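Local coordinates for aromatic-amino-acid transaminase TyrB (Burkholderia cenocepacia K56-2Valvano, PDB 4WD2), which probably catalyses pyridoxal-phosphate-dependent transfer of amino groups from aromatic amino acids to 2-oxo acids, as a class I/II aminotransferase, at residues 203-206 against 207-211; 381-385 against 386-390. All coordinates share one frame; numbering follows the deposited sequence.

Contact 1: 203-206 against 207-211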
ATOM      1  N   GLU A 203     -31.105  -1.494 -13.648  1.00  9.02           N
ATOM      2  CA  GLU A 203     -31.219  -1.309 -15.095  1.00  8.83           C
ATOM      3  C   GLU A 203     -31.580   0.129 -15.442  1.00  8.40           C
ATOM      4  O   GLU A 203     -31.008   0.698 -16.380  1.00  8.25           O
ATOM      5  CB  GLU A 203     -32.249  -2.265 -15.710  1.00  8.42           C
ATOM      6  CG  GLU A 203     -31.854  -2.729 -17.107  1.00  9.39           C
ATOM      7  CD  GLU A 203     -30.519  -3.467 -17.112  1.00 10.01           C
ATOM      8  OE1 GLU A 203     -30.258  -4.232 -16.153  1.00  9.79           O
ATOM      9  OE2 GLU A 203     -29.735  -3.286 -18.069  1.00 10.18           O
ATOM     10  N   LYS A 204     -32.522   0.711 -14.694  1.00  8.16           N
ATOM     11  CA  LYS A 204     -32.943   2.098 -14.935  1.00  8.96           C
ATOM     12  C   LYS A 204     -31.827   3.095 -14.653  1.00  9.55           C
ATOM     13  O   LYS A 204     -31.686   4.099 -15.357  1.00 10.30           O
ATOM     14  CB  LYS A 204     -34.162   2.455 -14.088  1.00  9.23           C
ATOM     15  CG  LYS A 204     -35.407   1.664 -14.432  1.00 11.07           C
ATOM     16  CD  LYS A 204     -36.542   2.026 -13.481  1.00 14.76           C
ATOM     17  CE  LYS A 204     -37.638   0.979 -13.513  1.00 17.02           C
ATOM     18  NZ  LYS A 204     -38.761   1.341 -12.599  1.00 18.19           N
ATOM     19  N   LEU A 205     -31.041   2.822 -13.620  1.00  8.44           N
ATOM     20  CA  LEU A 205     -29.899   3.665 -13.308  1.00  9.41           C
ATOM     21  C   LEU A 205     -28.846   3.587 -14.412  1.00  9.71           C
ATOM     22  O   LEU A 205     -28.264   4.598 -14.781  1.00  8.74           O
ATOM     23  CB  LEU A 205     -29.282   3.271 -11.968  1.00  9.28           C
ATOM     24  CG  LEU A 205     -28.112   4.153 -11.524  1.00 10.46           C
ATOM     25  CD1 LEU A 205     -28.547   5.606 -11.423  1.00 10.78           C
ATOM     26  CD2 LEU A 205     -27.539   3.670 -10.197  1.00  9.44           C
ATOM     27  N   ILE A 206     -28.611   2.388 -14.942  1.00 10.40           N
ATOM     28  CA  ILE A 206     -27.597   2.215 -15.978  1.00  9.20           C
ATOM     29  C   ILE A 206     -28.033   2.901 -17.275  1.00  9.39           C
ATOM     30  O   ILE A 206     -27.199   3.469 -17.983  1.00  9.62           O
ATOM     31  CB  ILE A 206     -27.284   0.712 -16.238  1.00 11.34           C
ATOM     32  CG1 ILE A 206     -26.647   0.082 -14.989  1.00  9.96           C
ATOM     33  CG2 ILE A 206     -26.333   0.554 -17.426  1.00  7.30           C
ATOM     34  CD1 ILE A 206     -26.592  -1.440 -15.004  1.00  9.50           C
ATOM     35  N   ASP A 207     -29.334   2.872 -17.566  1.00  9.98           N
ATOM     36  CA  ASP A 207     -29.886   3.626 -18.695  1.00 10.92           C
ATOM     37  C   ASP A 207     -29.386   5.071 -18.674  1.00 12.72           C
ATOM     38  O   ASP A 207     -28.909   5.593 -19.678  1.00 14.01           O
ATOM     39  CB  ASP A 207     -31.418   3.635 -18.667  1.00 11.62           C
ATOM     40  CG  ASP A 207     -32.036   2.263 -18.927  1.00 12.12           C
ATOM     41  OD1 ASP A 207     -31.348   1.355 -19.446  1.00 13.00           O
ATOM     42  OD2 ASP A 207     -33.243   2.117 -18.638  1.00 11.78           O
ATOM     43  N   VAL A 208     -29.517   5.702 -17.514  1.00 13.05           N
ATOM     44  CA  VAL A 208     -29.123   7.089 -17.303  1.00 13.18           C
ATOM     45  C   VAL A 208     -27.602   7.292 -17.379  1.00 11.24           C
ATOM     46  O   VAL A 208     -27.117   8.178 -18.085  1.00 10.78           O
ATOM     47  CB  VAL A 208     -29.643   7.596 -15.935  1.00 13.26           C
ATOM     48  CG1 VAL A 208     -28.930   8.875 -15.531  1.00 13.38           C
ATOM     49  CG2 VAL A 208     -31.155   7.798 -15.985  1.00 14.03           C
ATOM     50  N   ILE A 209     -26.864   6.460 -16.655  1.00  8.09           N
ATOM     51  CA  ILE A 209     -25.402   6.503 -16.644  1.00  8.57           C
ATOM     52  C   ILE A 209     -24.823   6.392 -18.059  1.00  9.81           C
ATOM     53  O   ILE A 209     -23.922   7.154 -18.438  1.00  9.19           O
ATOM     54  CB  ILE A 209     -24.836   5.380 -15.742  1.00  9.68           C
ATOM     55  CG1 ILE A 209     -25.087   5.729 -14.269  1.00  9.33           C
ATOM     56  CG2 ILE A 209     -23.347   5.154 -15.997  1.00  9.32           C
ATOM     57  CD1 ILE A 209     -24.941   4.544 -13.328  1.00  8.32           C
ATOM     58  N   GLU A 210     -25.361   5.457 -18.838  1.00  8.76           N
ATOM     59  CA  GLU A 210     -24.978   5.301 -20.234  1.00 10.47           C
ATOM     60  C   GLU A 210     -25.327   6.542 -21.062  1.00 11.32           C
ATOM     61  O   GLU A 210     -24.473   7.099 -21.757  1.00 13.86           O
ATOM     62  CB  GLU A 210     -25.663   4.062 -20.829  1.00 12.02           C
ATOM     63  CG  GLU A 210     -25.311   3.784 -22.268  1.00 13.03           C
ATOM     64  CD  GLU A 210     -25.958   2.513 -22.785  1.00 14.71           C
ATOM     65  OE1 GLU A 210     -27.134   2.268 -22.446  1.00 16.34           O
ATOM     66  OE2 GLU A 210     -25.287   1.749 -23.513  1.00 15.17           O
ATOM     67  N   ALA A 211     -26.583   6.968 -20.991  1.00  9.94           N
ATOM     68  CA  ALA A 211     -27.062   8.065 -21.826  1.00 11.15           C
ATOM     69  C   ALA A 211     -26.346   9.374 -21.521  1.00 11.89           C
ATOM     70  O   ALA A 211     -26.068  10.160 -22.425  1.00 12.92           O
ATOM     71  CB  ALA A 211     -28.568   8.244 -21.660  1.00 10.20           C
TER
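The carboxylate of Asp207 presents one flat face to the carbonyl of Glu203, one helical turn back: Glu203 O stands nearly straight above Asp207 CG, 3.2 Å from it. On the same side, farther along the plate, the Lys204 backbone lies with its CA 3.7 Å from Asp207 OD2. Because chi1 of Asp207 is -68°, CG sits beside its own backbone N, and the carboxylate folds back over the carbonyl that this N-H uses. Asp207 N donates to Glu203 O at 3.0 Å, whereas the carboxylate oxygens, being acceptors like Glu203 O, cannot bond to it. OD1 instead forms a salt bridge with Arg242, whose guanidinium also meets Glu203 and Glu210, so one arginine probably offsets part of the negative charge of three acids spaced at successive turns along one side of the helix.

The apolar half of the turn is built differently. Leu205 CG meets Ile209 CD1 at 3.7 Å, the two side chains crossing at a slant, and Ile209 CG1 also lies against Leu205 O. Beneath them Ile209 N donates to Leu205 O in the carbonyl plane, the N-H...O angle being 172°. Glu210 N reaches Ile206 O at 2.8 Å, while the bond from Val208 N to Lys204 O is weak.

These i to i+4 bonds belong to helix 199-211, the crossover helix of a beta-alpha-beta unit between strands 182-186 and 215-220. Leu205 and Ile209 rest on Leu185 of the sheet; Leu205 and Val208 touch helix 167-175, and Ile206 packs against helix 234-241.

Contact 2: 381-385 against 386-390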
ATOM      1  N   GLY A 381     -27.024   5.468  14.183  1.00 14.05           N
ATOM      2  CA  GLY A 381     -28.023   4.421  14.260  1.00 13.21           C
ATOM      3  C   GLY A 381     -27.592   3.198  13.476  1.00 12.86           C
ATOM      4  O   GLY A 381     -28.368   2.254  13.310  1.00 12.48           O
ATOM      5  N   ARG A 382     -26.354   3.208  12.984  1.00 11.99           N
ATOM      6  CA  ARG A 382     -25.842   2.050  12.264  1.00 11.32           C
ATOM      7  C   ARG A 382     -25.570   0.900  13.228  1.00 11.36           C
ATOM      8  O   ARG A 382     -24.838   1.060  14.206  1.00  9.04           O
ATOM      9  CB  ARG A 382     -24.560   2.386  11.498  1.00 11.46           C
ATOM     10  CG  ARG A 382     -24.089   1.264  10.582  1.00 10.48           C
ATOM     11  CD  ARG A 382     -22.607   1.397  10.226  1.00 11.41           C
ATOM     12  NE  ARG A 382     -21.739   0.885  11.279  1.00 13.34           N
ATOM     13  CZ  ARG A 382     -20.409   0.859  11.211  1.00 14.90           C
ATOM     14  NH1 ARG A 382     -19.787   1.317  10.133  1.00 15.30           N
ATOM     15  NH2 ARG A 382     -19.705   0.370  12.221  1.00 14.39           N
ATOM     16  N   MET A 383     -26.145  -0.266  12.943  1.00 12.08           N
ATOM     17  CA  MET A 383     -25.775  -1.462  13.684  1.00 12.81           C
ATOM     18  C   MET A 383     -25.073  -2.444  12.745  1.00 11.68           C
ATOM     19  O   MET A 383     -25.427  -2.557  11.570  1.00 11.03           O
ATOM     20  CB  MET A 383     -26.997  -2.112  14.362  1.00 14.33           C
ATOM     21  CG  MET A 383     -27.858  -3.029  13.506  1.00 17.70           C
ATOM     22  SD  MET A 383     -28.706  -4.340  14.464  1.00 20.71           S
ATOM     23  CE  MET A 383     -28.995  -3.510  16.012  1.00 16.12           C
ATOM     24  N   CYS A 384     -24.043  -3.115  13.252  1.00 10.41           N
ATOM     25  CA  CYS A 384     -23.451  -4.216  12.517  1.00 10.81           C
ATOM     26  C   CYS A 384     -24.188  -5.500  12.864  1.00 10.76           C
ATOM     27  O   CYS A 384     -23.999  -6.059  13.946  1.00  9.54           O
ATOM     28  CB  CYS A 384     -21.962  -4.371  12.825  1.00 11.68           C
ATOM     29  SG  CYS A 384     -21.216  -5.701  11.850  1.00 15.34           S
ATOM     30  N   VAL A 385     -25.027  -5.956  11.937  1.00 12.61           N
ATOM     31  CA  VAL A 385     -25.819  -7.166  12.121  1.00 12.99           C
ATOM     32  C   VAL A 385     -24.935  -8.393  12.369  1.00 13.06           C
ATOM     33  O   VAL A 385     -25.334  -9.321  13.071  1.00 12.98           O
ATOM     34  CB  VAL A 385     -26.726  -7.418  10.897  1.00 13.41           C
ATOM     35  CG1 VAL A 385     -27.698  -8.557  11.166  1.00 14.28           C
ATOM     36  CG2 VAL A 385     -27.483  -6.149  10.540  1.00 12.79           C
ATOM     37  N   ALA A 386     -23.728  -8.392  11.807  1.00 11.76           N
ATOM     38  CA  ALA A 386     -22.807  -9.514  11.987  1.00 11.87           C
ATOM     39  C   ALA A 386     -22.348  -9.651  13.444  1.00 12.51           C
ATOM     40  O   ALA A 386     -21.833 -10.697  13.846  1.00 14.94           O
ATOM     41  CB  ALA A 386     -21.606  -9.363  11.064  1.00 12.33           C
ATOM     42  N   GLY A 387     -22.545  -8.600  14.234  1.00 10.81           N
ATOM     43  CA  GLY A 387     -22.215  -8.640  15.652  1.00 11.17           C
ATOM     44  C   GLY A 387     -23.230  -9.404  16.484  1.00 12.79           C
ATOM     45  O   GLY A 387     -23.013  -9.668  17.672  1.00 12.49           O
ATOM     46  N   LEU A 388     -24.345  -9.761  15.848  1.00 13.16           N
ATOM     47  CA  LEU A 388     -25.402 -10.542  16.480  1.00 12.19           C
ATOM     48  C   LEU A 388     -25.131 -12.042  16.408  1.00 12.30           C
ATOM     49  O   LEU A 388     -24.705 -12.557  15.380  1.00  9.64           O
ATOM     50  CB  LEU A 388     -26.750 -10.237  15.821  1.00 11.56           C
ATOM     51  CG  LEU A 388     -27.284  -8.811  15.958  1.00 11.22           C
ATOM     52  CD1 LEU A 388     -28.466  -8.593  15.030  1.00 10.60           C
ATOM     53  CD2 LEU A 388     -27.688  -8.552  17.396  1.00 12.31           C
ATOM     54  N   ASN A 389     -25.395 -12.737  17.506  1.00 12.83           N
ATOM     55  CA  ASN A 389     -25.336 -14.189  17.531  1.00 13.07           C
ATOM     56  C   ASN A 389     -26.374 -14.695  18.518  1.00 12.99           C
ATOM     57  O   ASN A 389     -27.110 -13.899  19.098  1.00 12.53           O
ATOM     58  CB  ASN A 389     -23.932 -14.681  17.895  1.00 13.48           C
ATOM     59  CG  ASN A 389     -23.375 -13.995  19.130  1.00 12.71           C
ATOM     60  OD1 ASN A 389     -23.947 -14.095  20.210  1.00 14.14           O
ATOM     61  ND2 ASN A 389     -22.253 -13.300  18.977  1.00 11.19           N
ATOM     62  N   ASP A 390     -26.442 -16.008  18.717  1.00 14.57           N
ATOM     63  CA  ASP A 390     -27.452 -16.566  19.612  1.00 15.41           C
ATOM     64  C   ASP A 390     -27.269 -16.084  21.047  1.00 14.88           C
ATOM     65  O   ASP A 390     -28.222 -16.057  21.818  1.00 13.70           O
ATOM     66  CB  ASP A 390     -27.429 -18.093  19.568  1.00 17.12           C
ATOM     67  CG  ASP A 390     -28.104 -18.645  18.334  1.00 20.19           C
ATOM     68  OD1 ASP A 390     -29.031 -17.986  17.817  1.00 20.88           O
ATOM     69  OD2 ASP A 390     -27.707 -19.734  17.880  1.00 21.86           O
TER
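Val385 and Leu388 are brought together by their torsions: Val385 holds CG1 anti to its N (chi1 -172°), while in Leu388 a chi1 of -64° puts CG beside the N, close to Val385 O, and a nearly extended chi2 carries CD1 on to the valine. The methyls Val385 CG1 and Leu388 CD1 meet at 3.9 Å. Cys384 SG lies 3.8 Å from Ala386 CB. The longer Met383 side chain reaches Leu388 more loosely, SD to CD1 at 4.3 Å.

The backbone beneath is a tight 3-10 turn leaving strand 382-384. Gly387 N donates to Cys384 O at 2.9 Å, and Leu388 N to Val385 O at 3.0 Å, both bonds spanning three residues. Each donor stands above the plane of the carbonyl it uses, more than 50° out of it, consistent with the tight winding of a 3-10 turn. Leu388 CB lies beyond the end of the Val385 carbonyl, 3.2 Å from its O.

Strand 382-384 pairs antiparallel with strand 356-358, and Leu388 packs on Val396 of helix 393-405 and Met329 of helix 309-338. Every touching residue is buried, and much of the backbone polarity is met by the protein itself: the turn bonds its own amides, Asn392 ND2 donates to Gly387 O, and Arg325 binds Leu388 O. Gly387 O also bonds a glycerol, probably from the crystallisation liquor. Apolar contacts through sulfur and methyls thus surround a self-bonded 3-10 bend, and no charged side chain of either segment meets the other.

Contact 1 lies toward the surface, its centre 22 Å from that of the chain; contact 2, at 16 Å, is wholly buried. They share no secondary-structure element: residues 203-211 form part of the helix that crosses between two strands of the large mixed sheet, whereas residues 381-390 run from a two-stranded antiparallel sheet toward helix 393-405. About 21 Å separates their nearest atoms, so neither touches the other. The backbone bonds follow the local structure: i to i+4 in helical contact 1, i to i+3 in the 3-10 turn of contact 2. Contact 1 has an acidic, arginine-bridged face as well as an apolar one, while side chains meet in contact 2 through methyls and sulfur.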